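PDB 2C0H: mannan endo-1,4-beta-mannosidase from Mytilus edulis, which hydrolyses internal beta-1,4-mannosidic linkages in the backbone of mannans, galactomannans and glucomannans, and leaves mannobiose and mannotriose uncut. Local coordinates for residues 173-185 / 236-249. The protein carries 3 engineered substitutions. Numbering follows the deposited sequence.
Sequences SSSEPCFDTRHLS and GFHNLYSDHCLVKA. With SO4 (sulfate ion), chain B.
Residues 176-183 run past 237-249 with no direct hydrogen bond between them, the CA atoms coming closest at C178 and H238, 5.6 Å apart. In this TIM-barrel mannanase of glycosyl hydrolase family 5, the contact joins the long loop after strand 155-162 to the turn before helix 243-250 and to that helix's first turns. H238 fits between P177 and H183: P177 O sits over the centre of its imidazole, 3.4 Å from H238 CD2, while the edge of the H238 ring meets the face of H183 in an offset edge-to-face pair, planes at 81°. With chi1 at 69°, H183 tucks CG between its backbone N and carbonyl carbon, which brings the ring face over H238 N; a water bonded to H183 NE2 donates to H238 O. An alanine in place of H238 would probably leave P177 O and the H183 face without their aromatic partner and open a gap between the two loops. Farther along, F179 CZ packs on K248 CG at 3.8 Å and on A249, whose N lies at the ring edge. E176 OE1 stays 4.2 Å from K248 NZ, too far for a salt bridge. C178 and C245 are not disulfide-bonded here: C178 SG rests 3.6 Å from C245 SG, which also touches F179 CE1.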
# COMPACT_ATOMS: atom_id res chain seq x y z
N SER A 173 8.70 15.38 -21.00
CA SER A 173 8.59 14.57 -22.21
C SER A 173 9.54 13.38 -22.13
O SER A 173 10.58 13.45 -21.49
CB SER A 173 8.93 15.40 -23.44
OG SER A 173 7.97 16.42 -23.63
N SER A 174 9.17 12.28 -22.79
CA SER A 174 10.05 11.11 -22.90
C SER A 174 9.79 10.36 -24.20
O SER A 174 8.66 10.33 -24.69
CB SER A 174 9.83 10.16 -21.72
OG SER A 174 10.61 8.98 -21.85
N SER A 175 10.84 9.74 -24.73
CA SER A 175 10.73 8.82 -25.87
C SER A 175 10.08 7.50 -25.47
O SER A 175 9.51 6.80 -26.32
CB SER A 175 12.11 8.55 -26.47
OG SER A 175 12.70 9.75 -26.94
N GLU A 176 10.18 7.14 -24.18
CA GLU A 176 9.44 6.02 -23.61
C GLU A 176 8.13 6.56 -23.07
O GLU A 176 8.14 7.35 -22.12
CB GLU A 176 10.25 5.35 -22.48
CG GLU A 176 9.52 4.21 -21.76
CD GLU A 176 9.22 3.02 -22.67
OE1 GLU A 176 10.15 2.57 -23.38
OE2 GLU A 176 8.07 2.53 -22.67
N PRO A 177 6.99 6.17 -23.67
CA PRO A 177 5.70 6.70 -23.25
C PRO A 177 5.39 6.59 -21.76
O PRO A 177 4.83 7.53 -21.19
CB PRO A 177 4.70 5.86 -24.06
CG PRO A 177 5.43 5.48 -25.26
CD PRO A 177 6.85 5.25 -24.82
N CYS A 178 5.74 5.48 -21.12
CA CYS A 178 5.38 5.29 -19.71
C CYS A 178 6.18 6.18 -18.75
O CYS A 178 5.77 6.35 -17.60
CB CYS A 178 5.49 3.82 -19.29
SG CYS A 178 7.12 3.07 -19.50
N PHE A 179 7.29 6.76 -19.21
CA PHE A 179 8.05 7.74 -18.40
C PHE A 179 7.65 9.19 -18.68
O PHE A 179 8.15 10.10 -18.01
CB PHE A 179 9.56 7.60 -18.61
CG PHE A 179 10.12 6.25 -18.27
CD1 PHE A 179 9.56 5.45 -17.27
CD2 PHE A 179 11.25 5.78 -18.93
CE1 PHE A 179 10.10 4.21 -16.98
CE2 PHE A 179 11.80 4.55 -18.62
CZ PHE A 179 11.22 3.76 -17.66
N ASP A 180 6.76 9.41 -19.64
CA ASP A 180 6.32 10.75 -20.01
C ASP A 180 5.32 11.22 -18.95
O ASP A 180 4.38 10.50 -18.63
CB ASP A 180 5.66 10.70 -21.41
CG ASP A 180 5.42 12.08 -22.01
OD1 ASP A 180 6.08 12.42 -23.02
OD2 ASP A 180 4.54 12.81 -21.51
N THR A 181 5.53 12.41 -18.39
CA THR A 181 4.65 12.91 -17.33
C THR A 181 3.90 14.19 -17.74
O THR A 181 3.42 14.92 -16.87
CB THR A 181 5.41 13.14 -16.00
OG1 THR A 181 6.45 14.10 -16.19
CG2 THR A 181 6.02 11.84 -15.50
N ARG A 182 3.78 14.45 -19.04
CA ARG A 182 3.06 15.65 -19.51
C ARG A 182 1.61 15.63 -19.09
O ARG A 182 1.02 16.67 -18.80
CB ARG A 182 3.19 15.84 -21.03
CG ARG A 182 4.55 16.33 -21.45
CD ARG A 182 4.64 16.55 -22.94
NE ARG A 182 4.57 15.29 -23.69
CZ ARG A 182 3.51 14.85 -24.37
NH1 ARG A 182 2.38 15.55 -24.43
NH2 ARG A 182 3.59 13.69 -25.01
N HIS A 183 1.04 14.43 -19.02
CA HIS A 183 -0.34 14.26 -18.59
C HIS A 183 -0.57 14.57 -17.12
O HIS A 183 -1.73 14.72 -16.71
CB HIS A 183 -0.85 12.85 -18.90
CG HIS A 183 -0.22 11.78 -18.08
ND1 HIS A 183 1.08 11.36 -18.27
CD2 HIS A 183 -0.70 11.04 -17.04
CE1 HIS A 183 1.37 10.42 -17.39
NE2 HIS A 183 0.31 10.20 -16.64
N LEU A 184 0.50 14.66 -16.33
CA LEU A 184 0.39 15.01 -14.90
C LEU A 184 0.49 16.52 -14.66
O LEU A 184 0.29 16.99 -13.54
CB LEU A 184 1.46 14.29 -14.06
CG LEU A 184 1.47 12.75 -14.11
CD1 LEU A 184 2.55 12.17 -13.18
CD2 LEU A 184 0.10 12.17 -13.78
N SER A 185 0.83 17.28 -15.70
CA SER A 185 0.80 18.74 -15.62
C SER A 185 -0.61 19.23 -15.27
O SER A 185 -1.58 18.81 -15.88
CB SER A 185 1.27 19.36 -16.94
OG SER A 185 2.66 19.18 -17.11
N GLY A 236 -6.07 8.38 -21.92
CA GLY A 236 -5.00 9.33 -22.19
C GLY A 236 -3.94 9.47 -21.11
O GLY A 236 -3.13 10.41 -21.14
N PHE A 237 -3.92 8.54 -20.16
CA PHE A 237 -2.95 8.55 -19.07
C PHE A 237 -1.90 7.46 -19.28
O PHE A 237 -1.92 6.77 -20.30
CB PHE A 237 -3.66 8.37 -17.73
CG PHE A 237 -4.81 9.31 -17.52
CD1 PHE A 237 -4.70 10.66 -17.84
CD2 PHE A 237 -6.00 8.85 -16.99
CE1 PHE A 237 -5.77 11.53 -17.65
CE2 PHE A 237 -7.07 9.72 -16.79
CZ PHE A 237 -6.95 11.05 -17.12
N HIS A 238 -0.97 7.33 -18.34
CA HIS A 238 0.03 6.27 -18.39
C HIS A 238 0.15 5.57 -17.04
O HIS A 238 0.05 6.21 -16.00
CB HIS A 238 1.39 6.83 -18.80
CG HIS A 238 1.43 7.36 -20.20
ND1 HIS A 238 1.23 6.55 -21.30
CD2 HIS A 238 1.67 8.60 -20.68
CE1 HIS A 238 1.34 7.28 -22.40
NE2 HIS A 238 1.60 8.53 -22.05
N ASN A 239 0.34 4.26 -17.06
CA ASN A 239 0.53 3.47 -15.84
C ASN A 239 2.02 3.34 -15.50
O ASN A 239 2.72 2.59 -16.14
CB ASN A 239 -0.11 2.08 -15.99
CG ASN A 239 -0.12 1.26 -14.69
OD1 ASN A 239 0.34 1.68 -13.63
ND2 ASN A 239 -0.66 0.04 -14.79
N LEU A 240 2.46 4.05 -14.47
CA LEU A 240 3.84 3.96 -13.97
C LEU A 240 4.21 2.61 -13.37
O LEU A 240 5.41 2.33 -13.21
CB LEU A 240 4.08 5.01 -12.88
CG LEU A 240 4.01 6.49 -13.23
CD1 LEU A 240 4.10 7.36 -11.97
CD2 LEU A 240 5.12 6.86 -14.19
N TYR A 241 3.23 1.79 -13.00
CA TYR A 241 3.47 0.57 -12.22
C TYR A 241 3.21 -0.73 -12.96
O TYR A 241 3.19 -1.78 -12.33
CB TYR A 241 2.65 0.63 -10.92
CG TYR A 241 2.88 1.94 -10.21
CD1 TYR A 241 4.11 2.24 -9.65
CD2 TYR A 241 1.87 2.89 -10.14
CE1 TYR A 241 4.33 3.46 -9.03
CE2 TYR A 241 2.08 4.10 -9.52
CZ TYR A 241 3.30 4.38 -8.96
OH TYR A 241 3.50 5.59 -8.33
N SER A 242 3.05 -0.66 -14.28
CA SER A 242 2.85 -1.86 -15.09
C SER A 242 4.15 -2.66 -15.10
O SER A 242 5.20 -2.10 -14.86
CB SER A 242 2.44 -1.51 -16.52
OG SER A 242 3.50 -0.93 -17.28
N ASP A 243 4.05 -3.95 -15.39
CA ASP A 243 5.24 -4.80 -15.49
C ASP A 243 6.24 -4.19 -16.47
O ASP A 243 7.44 -4.10 -16.18
CB ASP A 243 4.87 -6.22 -15.97
CG ASP A 243 4.02 -6.99 -14.97
OD1 ASP A 243 3.73 -6.48 -13.87
OD2 ASP A 243 3.64 -8.13 -15.30
N HIS A 244 5.75 -3.79 -17.64
CA HIS A 244 6.61 -3.19 -18.69
C HIS A 244 7.38 -1.97 -18.21
O HIS A 244 8.60 -1.86 -18.43
CB HIS A 244 5.80 -2.82 -19.94
CG HIS A 244 6.64 -2.30 -21.05
ND1 HIS A 244 7.31 -3.13 -21.93
CD2 HIS A 244 6.94 -1.03 -21.42
CE1 HIS A 244 7.99 -2.39 -22.79
NE2 HIS A 244 7.78 -1.11 -22.51
N CYS A 245 6.69 -1.04 -17.54
CA CYS A 245 7.32 0.16 -17.03
C CYS A 245 8.35 -0.12 -15.93
O CYS A 245 9.46 0.42 -15.96
CB CYS A 245 6.27 1.13 -16.50
SG CYS A 245 6.91 2.72 -15.96
N LEU A 246 7.99 -0.96 -14.96
CA LEU A 246 8.90 -1.25 -13.84
C LEU A 246 10.16 -1.97 -14.29
O LEU A 246 11.26 -1.69 -13.78
CB LEU A 246 8.21 -2.05 -12.73
CG LEU A 246 7.09 -1.33 -11.99
CD1 LEU A 246 6.51 -2.25 -10.95
CD2 LEU A 246 7.57 -0.03 -11.36
N VAL A 247 10.00 -2.91 -15.21
CA VAL A 247 11.16 -3.66 -15.69
C VAL A 247 12.03 -2.76 -16.57
O VAL A 247 13.27 -2.84 -16.50
CB VAL A 247 10.74 -4.98 -16.38
CG1 VAL A 247 11.96 -5.74 -16.90
CG2 VAL A 247 9.99 -5.85 -15.41
N LYS A 248 11.43 -1.89 -17.38
CA LYS A 248 12.20 -0.91 -18.16
C LYS A 248 12.97 0.03 -17.21
O LYS A 248 14.12 0.39 -17.48
CB LYS A 248 11.30 -0.12 -19.10
CG LYS A 248 12.01 0.89 -20.00
CD LYS A 248 12.76 0.23 -21.14
CE LYS A 248 13.26 1.26 -22.15
NZ LYS A 248 13.92 0.66 -23.36
N ALA A 249 12.33 0.41 -16.10
CA ALA A 249 12.95 1.35 -15.15
C ALA A 249 14.12 0.78 -14.35
O ALA A 249 15.14 1.46 -14.20
CB ALA A 249 11.89 1.88 -14.19
S SO4 B . 1.88 -5.11 -18.37
O1 SO4 B . 1.75 -5.07 -16.92
O2 SO4 B . 3.20 -4.59 -18.75
O3 SO4 B . 0.88 -4.29 -19.05
O4 SO4 B . 1.77 -6.50 -18.84
O HOH W 1 1.88 8.26 -15.11